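Local coordinates for protein branched-chain-amino-acid aminotransferase (Pseudomonas sp. UW4, PDB 6JIF) that probably transfers the amino group between branched-chain amino acids and 2-oxo acids with the help of bound pyridoxal-5'-phosphate, at residues B[185-197]-B[222-235]. Sequence-based numbering, arbitrary orientation.
With PLP (pyridoxal-5'-phosphate), chain D.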
ATOM      1  N   HIS B 185       3.104   9.249 -27.145  1.00 15.32           N
ATOM      2  CA  HIS B 185       2.269   9.812 -26.094  1.00 16.23           C
ATOM      3  C   HIS B 185       3.136  10.730 -25.280  1.00 15.44           C
ATOM      4  O   HIS B 185       4.341  10.489 -25.170  1.00 15.20           O
ATOM      5  CB  HIS B 185       1.739   8.729 -25.136  1.00 17.13           C
ATOM      6  CG  HIS B 185       1.036   7.648 -25.848  1.00 23.14           C
ATOM      7  ND1 HIS B 185      -0.329   7.619 -25.985  1.00 27.00           N
ATOM      8  CD2 HIS B 185       1.514   6.622 -26.583  1.00 23.39           C
ATOM      9  CE1 HIS B 185      -0.670   6.601 -26.748  1.00 24.53           C
ATOM     10  NE2 HIS B 185       0.431   5.978 -27.124  1.00 26.12           N
ATOM     11  N   ASN B 186       2.512  11.756 -24.691  1.00 13.92           N
ATOM     12  CA  ASN B 186       3.195  12.721 -23.820  1.00 13.34           C
ATOM     13  C   ASN B 186       2.961  12.371 -22.356  1.00 16.37           C
ATOM     14  O   ASN B 186       1.851  11.968 -21.987  1.00 15.17           O
ATOM     15  CB  ASN B 186       2.745  14.163 -24.073  1.00 13.62           C
ATOM     16  CG  ASN B 186       3.069  14.602 -25.489  1.00 18.60           C
ATOM     17  OD1 ASN B 186       4.006  14.111 -26.095  1.00 15.74           O
ATOM     18  ND2 ASN B 186       2.278  15.534 -26.029  1.00 20.87           N
ATOM     19  N   PHE B 187       4.008  12.550 -21.534  1.00 14.05           N
ATOM     20  CA  PHE B 187       3.933  12.276 -20.088  1.00 15.40           C
ATOM     21  C   PHE B 187       4.449  13.484 -19.331  1.00 14.42           C
ATOM     22  O   PHE B 187       5.158  14.318 -19.903  1.00 15.99           O
ATOM     23  CB  PHE B 187       4.742  11.016 -19.691  1.00 16.00           C
ATOM     24  CG  PHE B 187       4.256   9.732 -20.347  1.00 13.62           C
ATOM     25  CD1 PHE B 187       4.576   9.450 -21.645  1.00 13.86           C
ATOM     26  CD2 PHE B 187       3.470   8.828 -19.622  1.00 15.57           C
ATOM     27  CE1 PHE B 187       4.136   8.247 -22.250  1.00 17.00           C
ATOM     28  CE2 PHE B 187       3.042   7.677 -20.193  1.00 19.03           C
ATOM     29  CZ  PHE B 187       3.375   7.381 -21.541  1.00 16.17           C
ATOM     30  N   GLN B 188       4.092  13.590 -18.037  1.00 12.97           N
ATOM     31  CA  GLN B 188       4.430  14.747 -17.204  1.00 15.75           C
ATOM     32  C   GLN B 188       5.210  14.328 -15.960  1.00 15.88           C
ATOM     33  O   GLN B 188       4.788  13.419 -15.247  1.00 13.33           O
ATOM     34  CB  GLN B 188       3.171  15.460 -16.748  1.00 15.02           C
ATOM     35  CG  GLN B 188       3.462  16.746 -16.000  1.00 17.29           C
ATOM     36  CD  GLN B 188       2.215  17.377 -15.499  1.00 20.31           C
ATOM     37  OE1 GLN B 188       1.422  16.773 -14.778  1.00 20.49           O
ATOM     38  NE2 GLN B 188       2.001  18.630 -15.903  1.00 21.63           N
ATOM     39  N   ILE B 189       6.328  14.990 -15.689  1.00 12.82           N
ATOM     40  CA  ILE B 189       7.040  14.701 -14.417  1.00 14.64           C
ATOM     41  C   ILE B 189       6.145  15.029 -13.238  1.00 14.43           C
ATOM     42  O   ILE B 189       5.476  16.058 -13.202  1.00 14.96           O
ATOM     43  CB  ILE B 189       8.364  15.485 -14.334  1.00 15.22           C
ATOM     44  CG1 ILE B 189       9.334  15.002 -15.403  1.00 14.31           C
ATOM     45  CG2 ILE B 189       8.994  15.391 -12.925  1.00 19.47           C
ATOM     46  CD1 ILE B 189       9.512  13.485 -15.524  1.00 20.04           C
ATOM     47  N   SER B 190       6.136  14.142 -12.229  1.00 14.11           N
ATOM     48  CA  SER B 190       5.339  14.377 -11.037  1.00 17.81           C
ATOM     49  C   SER B 190       6.226  14.807  -9.876  1.00 19.56           C
ATOM     50  O   SER B 190       7.387  14.417  -9.785  1.00 16.98           O
ATOM     51  CB  SER B 190       4.586  13.101 -10.643  1.00 20.98           C
ATOM     52  OG  SER B 190       3.857  13.311  -9.434  1.00 19.15           O
ATOM     53  N   SER B 191       5.666  15.621  -8.990  1.00 14.59           N
ATOM     54  CA  SER B 191       6.354  15.974  -7.747  1.00 20.51           C
ATOM     55  C   SER B 191       6.124  14.947  -6.660  1.00 20.66           C
ATOM     56  O   SER B 191       6.786  15.010  -5.599  1.00 16.23           O
ATOM     57  CB  SER B 191       5.881  17.320  -7.268  1.00 22.43           C
ATOM     58  OG  SER B 191       4.537  17.219  -6.864  1.00 26.88           O
ATOM     59  N   TYR B 192       5.250  13.985  -6.912  1.00 14.31           N
ATOM     60  CA  TYR B 192       4.934  12.997  -5.886  1.00 13.40           C
ATOM     61  C   TYR B 192       5.778  11.748  -6.045  1.00 13.66           C
ATOM     62  O   TYR B 192       6.467  11.573  -7.035  1.00 15.77           O
ATOM     63  CB  TYR B 192       3.442  12.655  -5.946  1.00 18.26           C
ATOM     64  CG  TYR B 192       2.581  13.853  -5.534  1.00 14.67           C
ATOM     65  CD1 TYR B 192       2.386  14.164  -4.210  1.00 28.06           C
ATOM     66  CD2 TYR B 192       1.985  14.656  -6.493  1.00 19.60           C
ATOM     67  CE1 TYR B 192       1.633  15.283  -3.830  1.00 32.76           C
ATOM     68  CE2 TYR B 192       1.202  15.732  -6.134  1.00 24.07           C
ATOM     69  CZ  TYR B 192       1.026  16.046  -4.820  1.00 33.91           C
ATOM     70  OH  TYR B 192       0.243  17.139  -4.507  1.00 34.72           O
ATOM     71  N   ASP B 193       5.737  10.851  -5.031  1.00 13.90           N
ATOM     72  CA  ASP B 193       6.523   9.614  -5.085  1.00 11.87           C
ATOM     73  C   ASP B 193       5.649   8.357  -5.113  1.00 13.89           C
ATOM     74  O   ASP B 193       4.756   8.212  -4.281  1.00 18.56           O
ATOM     75  CB  ASP B 193       7.450   9.493  -3.849  1.00 12.18           C
ATOM     76  CG  ASP B 193       8.438  10.657  -3.698  1.00 20.52           C
ATOM     77  OD1 ASP B 193       9.115  10.996  -4.697  1.00 17.57           O
ATOM     78  OD2 ASP B 193       8.555  11.209  -2.568  1.00 16.89           O
ATOM     79  N   ARG B 194       5.945   7.410  -5.998  1.00 14.47           N
ATOM     80  CA  ARG B 194       5.276   6.106  -5.902  1.00 11.68           C
ATOM     81  C   ARG B 194       5.903   5.244  -4.814  1.00 13.08           C
ATOM     82  O   ARG B 194       5.245   4.318  -4.305  1.00 15.93           O
ATOM     83  CB  ARG B 194       5.301   5.312  -7.227  1.00 17.73           C
ATOM     84  CG  ARG B 194       6.700   5.152  -7.843  1.00 16.15           C
ATOM     85  CD  ARG B 194       6.722   4.147  -9.025  1.00 20.66           C
ATOM     86  NE  ARG B 194       6.544   2.754  -8.581  1.00 20.14           N
ATOM     87  CZ  ARG B 194       7.539   1.950  -8.160  1.00 16.24           C
ATOM     88  NH1 ARG B 194       8.812   2.358  -8.150  1.00 13.40           N
ATOM     89  NH2 ARG B 194       7.256   0.686  -7.816  1.00 18.77           N
ATOM     90  N   ALA B 195       7.164   5.491  -4.477  1.00 15.36           N
ATOM     91  CA  ALA B 195       7.810   4.597  -3.516  1.00 16.29           C
ATOM     92  C   ALA B 195       8.907   5.357  -2.800  1.00 16.25           C
ATOM     93  O   ALA B 195       9.448   6.336  -3.312  1.00 15.57           O
ATOM     94  CB  ALA B 195       8.409   3.346  -4.187  1.00 18.57           C
ATOM     95  N   ALA B 196       9.268   4.855  -1.613  1.00 13.13           N
ATOM     96  CA  ALA B 196      10.326   5.464  -0.796  1.00 14.25           C
ATOM     97  C   ALA B 196      11.698   4.992  -1.277  1.00 16.19           C
ATOM     98  O   ALA B 196      11.804   3.986  -2.023  1.00 15.05           O
ATOM     99  CB  ALA B 196      10.120   5.039   0.649  1.00 13.87           C
ATOM    100  N   PRO B 197      12.772   5.685  -0.881  1.00 13.97           N
ATOM    101  CA  PRO B 197      14.099   5.209  -1.287  1.00 14.81           C
ATOM    102  C   PRO B 197      14.390   3.787  -0.818  1.00 17.35           C
ATOM    103  O   PRO B 197      14.996   3.031  -1.574  1.00 18.76           O
ATOM    104  CB  PRO B 197      15.065   6.221  -0.675  1.00 16.44           C
ATOM    105  CG  PRO B 197      14.210   7.508  -0.462  1.00 16.84           C
ATOM    106  CD  PRO B 197      12.829   6.964  -0.140  1.00 20.64           C
ATOM    107  N   ALA B 222      -4.295  17.021 -16.362  1.00 15.72           N
ATOM    108  CA  ALA B 222      -3.502  17.948 -17.155  1.00 19.03           C
ATOM    109  C   ALA B 222      -3.311  17.465 -18.601  1.00 22.76           C
ATOM    110  O   ALA B 222      -2.574  18.097 -19.359  1.00 20.50           O
ATOM    111  CB  ALA B 222      -2.135  18.187 -16.468  1.00 22.54           C
ATOM    112  N   HIS B 223      -4.005  16.381 -18.979  1.00 15.84           N
ATOM    113  CA  HIS B 223      -4.153  15.870 -20.343  1.00 16.19           C
ATOM    114  C   HIS B 223      -2.922  15.096 -20.801  1.00 19.65           C
ATOM    115  O   HIS B 223      -2.747  14.865 -21.978  1.00 15.65           O
ATOM    116  CB  HIS B 223      -4.479  17.002 -21.337  1.00 16.82           C
ATOM    117  CG  HIS B 223      -5.752  17.703 -21.021  1.00 17.77           C
ATOM    118  ND1 HIS B 223      -6.975  17.138 -21.283  1.00 24.28           N
ATOM    119  CD2 HIS B 223      -6.002  18.892 -20.419  1.00 22.32           C
ATOM    120  CE1 HIS B 223      -7.933  17.982 -20.923  1.00 28.15           C
ATOM    121  NE2 HIS B 223      -7.368  19.049 -20.387  1.00 24.30           N
ATOM    122  N   PHE B 224      -2.119  14.586 -19.856  1.00 17.98           N
ATOM    123  CA  PHE B 224      -0.991  13.728 -20.179  1.00 17.43           C
ATOM    124  C   PHE B 224      -1.382  12.268 -20.005  1.00 19.76           C
ATOM    125  O   PHE B 224      -2.320  11.936 -19.278  1.00 18.01           O
ATOM    126  CB  PHE B 224       0.221  14.056 -19.280  1.00 13.33           C
ATOM    127  CG  PHE B 224       0.760  15.442 -19.556  1.00 14.39           C
ATOM    128  CD1 PHE B 224       1.644  15.649 -20.608  1.00 16.87           C
ATOM    129  CD2 PHE B 224       0.369  16.517 -18.786  1.00 18.93           C
ATOM    130  CE1 PHE B 224       2.094  16.914 -20.923  1.00 23.74           C
ATOM    131  CE2 PHE B 224       0.871  17.788 -19.055  1.00 22.17           C
ATOM    132  CZ  PHE B 224       1.745  17.966 -20.136  1.00 21.44           C
ATOM    133  N   ALA B 225      -0.624  11.401 -20.678  1.00 15.96           N
ATOM    134  CA  ALA B 225      -0.944   9.977 -20.593  1.00 15.42           C
ATOM    135  C   ALA B 225      -0.742   9.440 -19.174  1.00 16.81           C
ATOM    136  O   ALA B 225      -1.533   8.599 -18.726  1.00 16.92           O
ATOM    137  CB  ALA B 225      -0.136   9.159 -21.619  1.00 14.88           C
ATOM    138  N   ASP B 226       0.294   9.893 -18.465  1.00 15.88           N
ATOM    139  CA  ASP B 226       0.524   9.470 -17.081  1.00 12.77           C
ATOM    140  C   ASP B 226       1.599  10.361 -16.482  1.00 14.44           C
ATOM    141  O   ASP B 226       2.148  11.244 -17.139  1.00 13.43           O
ATOM    142  CB  ASP B 226       0.912   7.979 -16.991  1.00 14.17           C
ATOM    143  CG  ASP B 226       0.404   7.293 -15.696  1.00 18.76           C
ATOM    144  OD1 ASP B 226       0.305   7.899 -14.598  1.00 16.62           O
ATOM    145  OD2 ASP B 226       0.111   6.091 -15.773  1.00 20.40           O
ATOM    146  N   ALA B 227       1.879  10.111 -15.204  1.00 12.88           N
ATOM    147  CA  ALA B 227       2.957  10.752 -14.472  1.00 17.99           C
ATOM    148  C   ALA B 227       4.228   9.938 -14.642  1.00 17.62           C
ATOM    149  O   ALA B 227       4.188   8.717 -14.775  1.00 19.79           O
ATOM    150  CB  ALA B 227       2.613  10.840 -12.986  1.00 18.17           C
ATOM    151  N   ILE B 228       5.350  10.630 -14.633  1.00 16.09           N
ATOM    152  CA  ILE B 228       6.658   9.989 -14.559  1.00 17.43           C
ATOM    153  C   ILE B 228       7.222  10.321 -13.183  1.00 15.00           C
ATOM    154  O   ILE B 228       7.128  11.463 -12.726  1.00 14.74           O
ATOM    155  CB  ILE B 228       7.593  10.450 -15.693  1.00 19.16           C
ATOM    156  CG1 ILE B 228       7.169   9.811 -17.013  1.00 16.24           C
ATOM    157  CG2 ILE B 228       9.027  10.025 -15.403  1.00 15.88           C
ATOM    158  CD1 ILE B 228       7.939  10.330 -18.247  1.00 15.69           C
ATOM    159  N   TYR B 229       7.773   9.313 -12.523  1.00 12.81           N
ATOM    160  CA  TYR B 229       8.299   9.395 -11.153  1.00 15.04           C
ATOM    161  C   TYR B 229       9.809   9.443 -11.216  1.00 10.99           C
ATOM    162  O   TYR B 229      10.431   8.661 -11.965  1.00 14.84           O
ATOM    163  CB  TYR B 229       7.848   8.194 -10.309  1.00 15.29           C
ATOM    164  CG  TYR B 229       6.354   8.149 -10.227  1.00 15.48           C
ATOM    165  CD1 TYR B 229       5.700   8.961  -9.323  1.00 11.10           C
ATOM    166  CD2 TYR B 229       5.598   7.366 -11.129  1.00 14.71           C
ATOM    167  CE1 TYR B 229       4.313   8.973  -9.264  1.00 15.74           C
ATOM    168  CE2 TYR B 229       4.195   7.376 -11.102  1.00 13.39           C
ATOM    169  CZ  TYR B 229       3.568   8.211 -10.170  1.00 16.05           C
ATOM    170  OH  TYR B 229       2.193   8.240 -10.095  1.00 14.66           O
ATOM    171  N   LEU B 230      10.373  10.364 -10.432  1.00 11.70           N
ATOM    172  CA  LEU B 230      11.807  10.527 -10.267  1.00 12.44           C
ATOM    173  C   LEU B 230      12.263   9.824  -8.996  1.00 11.76           C
ATOM    174  O   LEU B 230      11.455   9.457  -8.140  1.00 13.87           O
ATOM    175  CB  LEU B 230      12.192  12.028 -10.214  1.00 11.98           C
ATOM    176  CG  LEU B 230      11.727  12.834 -11.452  1.00 12.35           C
ATOM    177  CD1 LEU B 230      12.339  14.194 -11.344  1.00 13.94           C
ATOM    178  CD2 LEU B 230      12.132  12.216 -12.794  1.00 15.45           C
ATOM    179  N   ASP B 231      13.571   9.722  -8.840  1.00 12.18           N
ATOM    180  CA  ASP B 231      14.084   9.079  -7.610  1.00 12.55           C
ATOM    181  C   ASP B 231      13.589   9.838  -6.378  1.00 12.77           C
ATOM    182  O   ASP B 231      13.581  11.080  -6.368  1.00 14.09           O
ATOM    183  CB  ASP B 231      15.602   8.993  -7.644  1.00 13.16           C
ATOM    184  CG  ASP B 231      16.263  10.297  -7.428  1.00 20.65           C
ATOM    185  OD1 ASP B 231      16.279  11.083  -8.392  1.00 17.37           O
ATOM    186  OD2 ASP B 231      16.795  10.521  -6.330  1.00 20.41           O
ATOM    187  N   PRO B 232      13.098   9.134  -5.357  1.00 14.26           N
ATOM    188  CA  PRO B 232      12.417   9.815  -4.273  1.00 14.76           C
ATOM    189  C   PRO B 232      13.368  10.609  -3.385  1.00 15.90           C
ATOM    190  O   PRO B 232      12.932  11.582  -2.756  1.00 17.81           O
ATOM    191  CB  PRO B 232      11.730   8.652  -3.522  1.00 14.56           C
ATOM    192  CG  PRO B 232      12.520   7.407  -3.915  1.00 17.30           C
ATOM    193  CD  PRO B 232      12.819   7.694  -5.383  1.00 13.49           C
ATOM    194  N   MET B 233      14.679  10.274  -3.349  1.00 14.27           N
ATOM    195  CA  MET B 233      15.591  11.022  -2.467  1.00 16.31           C
ATOM    196  C   MET B 233      15.906  12.409  -3.020  1.00 20.02           C
ATOM    197  O   MET B 233      16.004  13.377  -2.261  1.00 19.40           O
ATOM    198  CB  MET B 233      16.869  10.224  -2.265  1.00 15.83           C
ATOM    199  CG  MET B 233      17.742  10.816  -1.159  1.00 19.39           C
ATOM    200  SD  MET B 233      18.908   9.670  -0.462  1.00 23.95           S
ATOM    201  CE  MET B 233      17.879   8.767   0.744  1.00 21.00           C
ATOM    202  N   THR B 234      16.084  12.538  -4.356  1.00 20.68           N
ATOM    203  CA  THR B 234      16.580  13.802  -4.925  1.00 19.07           C
ATOM    204  C   THR B 234      15.748  14.377  -6.047  1.00 14.90           C
ATOM    205  O   THR B 234      15.962  15.550  -6.401  1.00 15.31           O
ATOM    206  CB  THR B 234      18.038  13.670  -5.441  1.00 19.62           C
ATOM    207  OG1 THR B 234      18.096  12.836  -6.596  1.00 18.61           O
ATOM    208  CG2 THR B 234      18.938  13.054  -4.378  1.00 22.92           C
ATOM    209  N   HIS B 235      14.873  13.595  -6.671  1.00 14.02           N
ATOM    210  CA  HIS B 235      14.099  14.058  -7.816  1.00 13.49           C
ATOM    211  C   HIS B 235      15.031  14.643  -8.863  1.00 15.05           C
ATOM    212  O   HIS B 235      14.737  15.647  -9.529  1.00 15.89           O
ATOM    213  CB  HIS B 235      13.015  15.042  -7.412  1.00 17.70           C
ATOM    214  CG  HIS B 235      11.827  14.348  -6.837  1.00 17.60           C
ATOM    215  ND1 HIS B 235      10.571  14.438  -7.383  1.00 22.42           N
ATOM    216  CD2 HIS B 235      11.710  13.532  -5.761  1.00 20.37           C
ATOM    217  CE1 HIS B 235       9.729  13.679  -6.693  1.00 18.95           C
ATOM    218  NE2 HIS B 235      10.387  13.144  -5.688  1.00 20.00           N
TER
HETATM  219  N1  PLP D 401       7.014  -0.411 -13.507  1.00 18.12           N
HETATM  220  C2  PLP D 401       6.115  -0.525 -12.490  1.00 21.86           C
HETATM  221  C2A PLP D 401       6.118   0.561 -11.461  1.00 21.89           C
HETATM  222  C3  PLP D 401       5.282  -1.641 -12.397  1.00 26.89           C
HETATM  223  O3  PLP D 401       4.424  -1.760 -11.334  1.00 27.39           O
HETATM  224  C4  PLP D 401       5.336  -2.643 -13.401  1.00 26.24           C
HETATM  225  C4A PLP D 401       4.601  -3.961 -13.241  1.00 21.50           C
HETATM  226  C5  PLP D 401       6.269  -2.460 -14.440  1.00 21.81           C
HETATM  227  C6  PLP D 401       7.085  -1.369 -14.454  1.00 23.87           C
HETATM  228  C5A PLP D 401       6.413  -3.372 -15.618  1.00 22.42           C
HETATM  229  O4P PLP D 401       6.638  -4.671 -15.220  1.00 20.87           O
HETATM  230  P   PLP D 401       6.383  -5.843 -16.271  1.00 18.33           P
HETATM  231  O1P PLP D 401       7.180  -5.583 -17.526  1.00 17.61           O
HETATM  232  O2P PLP D 401       6.935  -7.062 -15.517  1.00 15.20           O
HETATM  233  O3P PLP D 401       4.905  -5.960 -16.633  1.00 20.47           O
HETATM  234  O   HOH W   1       8.596  11.997  -8.916  1.00 15.55           O
HETATM  235  O   HOH W   2       9.656  15.917  -9.305  1.00 42.14           O
HETATM  236  O   HOH W   3       9.163   9.405  -6.932  1.00 15.68           O
HETATM  237  O   HOH W   4      10.548  12.962  -2.606  1.00 19.96           O
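With chi1 of D193 at -59°, its CG stands beside the backbone N and the carboxylate reaches the imidazole of H235. H235 NE2 donates to D193 OD1 at 2.7 Å, meeting it on the syn side, while the carboxylate and ring planes are turned 59° apart. An acid suits this place because it has two oxygens to share: a water between OD1 and L230 O probably bridges them, and OD2 takes the backbone N of Q198 of the second subunit. Replaced by an alanine, this residue would probably leave H235 NE2 and, across the dimer interface, Q198 N of the second subunit without their acceptor.

R194, part of the PLP pocket, places its CG between backbone N and carbonyl carbon (chi1 52°), which sets the aliphatic stem over one face of the Y229 ring, CB lying 4.1 Å from the ring centroid in a CH-pi contact. The flat phenol gives the methylenes a broad floor. One face of the guanidinium lies against the C2A methyl of PLP, with R194 NE 3.6 Å from PLP C2A, while NH2 donates to G201 O and NH1 to S262 O.

D193, R194 and H235 lie in loops following the parallel strands 185-189 and 227-230, joined through helix 206-221 in a beta-alpha-beta crossover within the class IV aminotransferase domain; Y229 is still in the second strand. Backbone bonds zip the strands: I228 N to Q188 O, then S190 N to I228 O, both 2.9 Å. Beside them, Q188 CB and the small A225 methyl make CH-pi contacts, each toward the rim of one ring face, on F224 and F187 respectively. Branched I189 and I228 press CD1 against CG2 at a tight 3.5 Å.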